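Local structure of superoxide dismutase (Acidilobus saccharovorans, 4FFK) at residues A[160-163]-A[164-167]; A[201-205]-A[206-210]. The protein catalyses the dismutation of superoxide to molecular oxygen and hydrogen peroxide at a mononuclear iron centre. All blocks are in the same frame, centred on the assembly; numbering follows the deposited sequence.

Interaction 1: A[160-163]-A[164-167]; sequences VEKH and NNVV
E161 and N165 pair through their backbones at the end of strand 155-161: E161 N donates to N165 O over 2.8 Å, and N165 N returns a bond of 2.9 Å to E161 O. A second donor, N164 N, reaches the same E161 O at 3.2 Å; both bonds to this oxygen are bent, with N-H...O angles of 138° from N165 and 136° from N164. Two amides thus grip one carbonyl. N164 and N165 both face E161, which is the definition of a classic beta bulge, here inside a tight reversal whose turn residue K162 has a positive phi. N165 O also takes two donors, E161 N and V167 N, which arrive from opposite faces of its plane.

Around these backbone bonds, V166 CG2 lies against the extended end of E161, 3.6 Å from E161 CD. V160 crosses V167 obliquely, its CG2 3.8 Å from V167 CB; with chi1 at -177°, the other branch, V160 CG1, is directed to the bulge instead, near N164 N. On the polar side, water 2 accepts from K162 NZ and donates to N164 OD1 and to N165 OD1, the last over 2.9 Å, so that three side chains share one water. Water 1 donates to E161 OE1 and receives only a weak bond from N165 ND2.

Further out, E161 OE2 forms a salt bridge with R80 of the second subunit, and K162 NZ one with E139 of the third, placing the turn where subunits meet. N164 ND2 is bonded to V166 O of the second subunit. H163, whose side chain comes within about 5 Å of the iron, directs its ring away from N164-V167; its ND1 is hydrogen-bonded to W143, and its ring meets that of the iron ligand H92.

Interaction 2: A[201-205]-A[206-210]; sequences DLINW and DDVEA
N204 O and W205 O open the first helical turn of 205-216, receiving V208 N at 3.2 Å and E209 N at 2.8 Å, with nearly straight N-H...O angles of 166° and 164°. N204 occupies the N-cap position, and its side chain turns back over the start of the helix, its CG 3.6 Å from D207 CB. The two side chains cross at about a right angle.

On the buried side, the W205 ring meets I203 over one face, and V208 beside it. I203 CG2 sits over the ring centre, 3.3 Å above its plane, while V208 runs alongside W205 and points the same way, with its CB 3.9 Å from W205 CE3. A chi1 of 177° sends V208 CG1 to the six-membered part of the indole, and V208 CG2 comes 4.2 Å from I203 CG2. L175 of strand 172-178 touches all three of these side chains, and I117 of helix 111-121 adds to the cover of W205.

D207 and E209 find their polar partners outside 201-210: D207 OD2 bonds to N98 and R211, E209 to the backbone N of I113 and to Q213. The carboxylates of D206 and D207 lie in the first turn, where their negative charge would probably interact favourably with the helix dipole.

Interaction 1 comes first along the chain, at the end of strand 155-161; interaction 2 follows, where the loop after helix 192-199 enters helix 205-216. Their centres are 23 Å apart, on opposite sides of the chain's centre, and their nearest atoms about 15 Å apart. Both belong to the C-terminal domain of the iron/manganese superoxide dismutase family and meet the same three-stranded antiparallel beta sheet: 160-167 takes in the last two residues of one outer strand, 155-161, and the loop after it, whereas 201-210 packs on the other, 172-178. The first meets neighbouring subunits and, through H163, comes close to the iron, while no other chain of the assembly touches the second.

Interaction 1: A[160-163]-A[164-167]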
loop_
_atom_site.group_PDB
_atom_site.type_symbol
_atom_site.label_atom_id
_atom_site.label_comp_id
_atom_site.label_asym_id
_atom_site.label_seq_id
_atom_site.Cartn_x
_atom_site.Cartn_y
_atom_site.Cartn_z
ATOM N N VAL A 160 5.132 9.995 2.979
ATOM C CA VAL A 160 5.228 9.079 1.868
ATOM C C VAL A 160 5.638 7.772 2.493
ATOM O O VAL A 160 6.429 7.756 3.429
ATOM C CB VAL A 160 6.375 9.485 0.877
ATOM C CG1 VAL A 160 6.308 8.486 -0.294
ATOM C CG2 VAL A 160 6.180 10.908 0.390
ATOM N N GLU A 161 5.010 6.659 2.101
ATOM C CA GLU A 161 5.581 5.364 2.517
ATOM C C GLU A 161 6.239 4.718 1.315
ATOM O O GLU A 161 5.825 4.972 0.209
ATOM C CB GLU A 161 4.489 4.478 3.069
ATOM C CG GLU A 161 4.034 4.962 4.459
ATOM C CD GLU A 161 2.848 4.167 4.930
ATOM O OE1 GLU A 161 2.598 3.008 4.516
ATOM O OE2 GLU A 161 2.130 4.748 5.732
ATOM N N LYS A 162 7.330 3.995 1.548
ATOM C CA LYS A 162 8.268 3.682 0.434
ATOM C C LYS A 162 8.539 5.020 -0.277
ATOM O O LYS A 162 8.712 6.050 0.382
ATOM C CB LYS A 162 7.607 2.636 -0.489
ATOM C CG LYS A 162 7.422 1.320 0.206
ATOM C CD LYS A 162 6.526 0.378 -0.614
ATOM C CE LYS A 162 7.211 -0.026 -1.891
ATOM N NZ LYS A 162 6.285 -0.926 -2.733
ATOM N N HIS A 163 8.601 5.073 -1.607
ATOM C CA HIS A 163 8.734 6.341 -2.287
ATOM C C HIS A 163 7.482 6.664 -3.005
ATOM O O HIS A 163 7.445 7.650 -3.739
ATOM C CB HIS A 163 9.815 6.221 -3.367
ATOM C CG HIS A 163 11.106 5.684 -2.846
ATOM N ND1 HIS A 163 11.716 6.200 -1.710
ATOM C CD2 HIS A 163 11.905 4.674 -3.285
ATOM C CE1 HIS A 163 12.846 5.542 -1.489
ATOM N NE2 HIS A 163 12.969 4.594 -2.421
ATOM N N ASN A 164 6.454 5.795 -2.851
ATOM C CA ASN A 164 5.340 5.914 -3.759
ATOM C C ASN A 164 4.095 5.285 -3.223
ATOM O O ASN A 164 3.361 4.680 -3.986
ATOM C CB ASN A 164 5.716 5.268 -5.107
ATOM C CG ASN A 164 5.958 3.762 -5.001
ATOM O OD1 ASN A 164 6.409 3.247 -3.979
ATOM N ND2 ASN A 164 5.546 3.033 -6.059
ATOM N N ASN A 165 3.902 5.383 -1.903
ATOM C CA ASN A 165 2.640 5.041 -1.296
ATOM C C ASN A 165 2.288 6.249 -0.438
ATOM O O ASN A 165 3.204 6.944 0.035
ATOM C CB ASN A 165 2.730 3.854 -0.411
ATOM C CG ASN A 165 2.663 2.526 -1.177
ATOM O OD1 ASN A 165 2.208 2.480 -2.296
ATOM N ND2 ASN A 165 2.986 1.443 -0.479
ATOM N N VAL A 166 0.983 6.423 -0.269
ATOM C CA VAL A 166 0.337 7.511 0.529
ATOM C C VAL A 166 0.391 8.853 -0.217
ATOM O O VAL A 166 -0.600 9.587 -0.295
ATOM C CB VAL A 166 0.982 7.695 1.914
ATOM C CG1 VAL A 166 0.075 8.632 2.707
ATOM C CG2 VAL A 166 1.074 6.341 2.650
ATOM N N VAL A 167 1.549 9.176 -0.798
ATOM C CA VAL A 167 1.692 10.435 -1.564
ATOM C C VAL A 167 0.812 10.424 -2.794
ATOM O O VAL A 167 0.341 9.383 -3.255
ATOM C CB VAL A 167 3.194 10.647 -1.934
ATOM C CG1 VAL A 167 3.669 9.635 -3.012
ATOM C CG2 VAL A 167 3.535 12.147 -2.258
HETATM O O HOH W 1 2.373 1.677 2.453
HETATM O O HOH W 2 4.499 1.243 -3.532
#

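Interaction 2: A[201-205]-A[206-210]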
loop_
_atom_site.group_PDB
_atom_site.type_symbol
_atom_site.label_atom_id
_atom_site.label_comp_id
_atom_site.label_asym_id
_atom_site.label_seq_id
_atom_site.Cartn_x
_atom_site.Cartn_y
_atom_site.Cartn_z
ATOM N N ASP A 201 19.237 20.814 11.380
ATOM C CA ASP A 201 20.453 21.654 11.305
ATOM C C ASP A 201 21.162 21.600 9.974
ATOM O O ASP A 201 22.156 22.310 9.762
ATOM C CB ASP A 201 21.429 21.261 12.405
ATOM C CG ASP A 201 20.832 21.471 13.780
ATOM O OD1 ASP A 201 20.003 22.379 13.895
ATOM O OD2 ASP A 201 21.150 20.721 14.715
ATOM N N LEU A 202 20.693 20.713 9.090
ATOM C CA LEU A 202 21.286 20.593 7.777
ATOM C C LEU A 202 20.465 21.263 6.714
ATOM O O LEU A 202 20.904 21.386 5.569
ATOM C CB LEU A 202 21.423 19.120 7.433
ATOM C CG LEU A 202 22.434 18.326 8.253
ATOM C CD1 LEU A 202 22.575 16.983 7.661
ATOM C CD2 LEU A 202 23.796 19.074 8.177
ATOM N N ILE A 203 19.261 21.689 7.061
ATOM C CA ILE A 203 18.366 22.174 5.998
ATOM C C ILE A 203 18.956 23.376 5.298
ATOM O O ILE A 203 19.312 24.378 5.937
ATOM C CB ILE A 203 16.934 22.450 6.494
ATOM C CG1 ILE A 203 16.302 21.139 6.930
ATOM C CG2 ILE A 203 16.064 23.025 5.362
ATOM C CD1 ILE A 203 15.180 21.304 7.890
ATOM N N ASN A 204 19.136 23.234 3.996
ATOM C CA ASN A 204 19.344 24.368 3.147
ATOM C C ASN A 204 18.038 25.100 2.852
ATOM O O ASN A 204 17.329 24.845 1.862
ATOM C CB ASN A 204 20.101 23.961 1.912
ATOM C CG ASN A 204 20.476 25.150 1.070
ATOM O OD1 ASN A 204 21.255 25.025 0.169
ATOM N ND2 ASN A 204 19.861 26.286 1.330
ATOM N N TRP A 205 17.717 26.057 3.707
ATOM C CA TRP A 205 16.478 26.808 3.540
ATOM C C TRP A 205 16.420 27.701 2.288
ATOM O O TRP A 205 15.332 28.131 1.876
ATOM C CB TRP A 205 16.105 27.580 4.814
ATOM C CG TRP A 205 15.568 26.708 5.867
ATOM C CD1 TRP A 205 16.201 26.334 7.014
ATOM C CD2 TRP A 205 14.286 26.055 5.884
ATOM N NE1 TRP A 205 15.392 25.518 7.759
ATOM C CE2 TRP A 205 14.214 25.318 7.089
ATOM C CE3 TRP A 205 13.201 26.005 4.985
ATOM C CZ2 TRP A 205 13.101 24.527 7.427
ATOM C CZ3 TRP A 205 12.076 25.267 5.342
ATOM C CH2 TRP A 205 12.039 24.530 6.551
ATOM N N ASP A 206 17.571 27.981 1.694
ATOM C CA ASP A 206 17.622 28.772 0.464
ATOM C C ASP A 206 17.194 27.911 -0.691
ATOM O O ASP A 206 16.456 28.377 -1.583
ATOM C CB ASP A 206 19.031 29.281 0.160
ATOM C CG ASP A 206 19.501 30.343 1.159
ATOM O OD1 ASP A 206 18.678 31.164 1.629
ATOM O OD2 ASP A 206 20.695 30.314 1.479
ATOM N N ASP A 207 17.722 26.684 -0.695
ATOM C CA ASP A 207 17.296 25.678 -1.647
ATOM C C ASP A 207 15.765 25.549 -1.613
ATOM O O ASP A 207 15.135 25.608 -2.662
ATOM C CB ASP A 207 17.913 24.336 -1.343
ATOM C CG ASP A 207 17.230 23.233 -2.112
ATOM O OD1 ASP A 207 17.461 23.117 -3.315
ATOM O OD2 ASP A 207 16.385 22.560 -1.509
ATOM N N VAL A 208 15.203 25.378 -0.423
ATOM C CA VAL A 208 13.754 25.237 -0.213
ATOM C C VAL A 208 13.005 26.493 -0.700
ATOM O O VAL A 208 12.083 26.447 -1.521
ATOM C CB VAL A 208 13.395 24.973 1.270
ATOM C CG1 VAL A 208 11.910 24.906 1.479
ATOM C CG2 VAL A 208 14.022 23.687 1.773
ATOM N N GLU A 209 13.465 27.642 -0.217
ATOM C CA GLU A 209 12.994 28.911 -0.758
ATOM C C GLU A 209 12.970 28.955 -2.272
ATOM O O GLU A 209 11.952 29.323 -2.860
ATOM C CB GLU A 209 13.891 30.055 -0.217
ATOM C CG GLU A 209 13.504 31.443 -0.779
ATOM C CD GLU A 209 12.069 31.889 -0.474
ATOM O OE1 GLU A 209 11.355 31.309 0.378
ATOM O OE2 GLU A 209 11.645 32.875 -1.111
ATOM N N ALA A 210 14.072 28.593 -2.912
ATOM C CA ALA A 210 14.179 28.693 -4.371
ATOM C C ALA A 210 13.148 27.762 -5.006
ATOM O O ALA A 210 12.512 28.095 -6.009
ATOM C CB ALA A 210 15.570 28.327 -4.860
#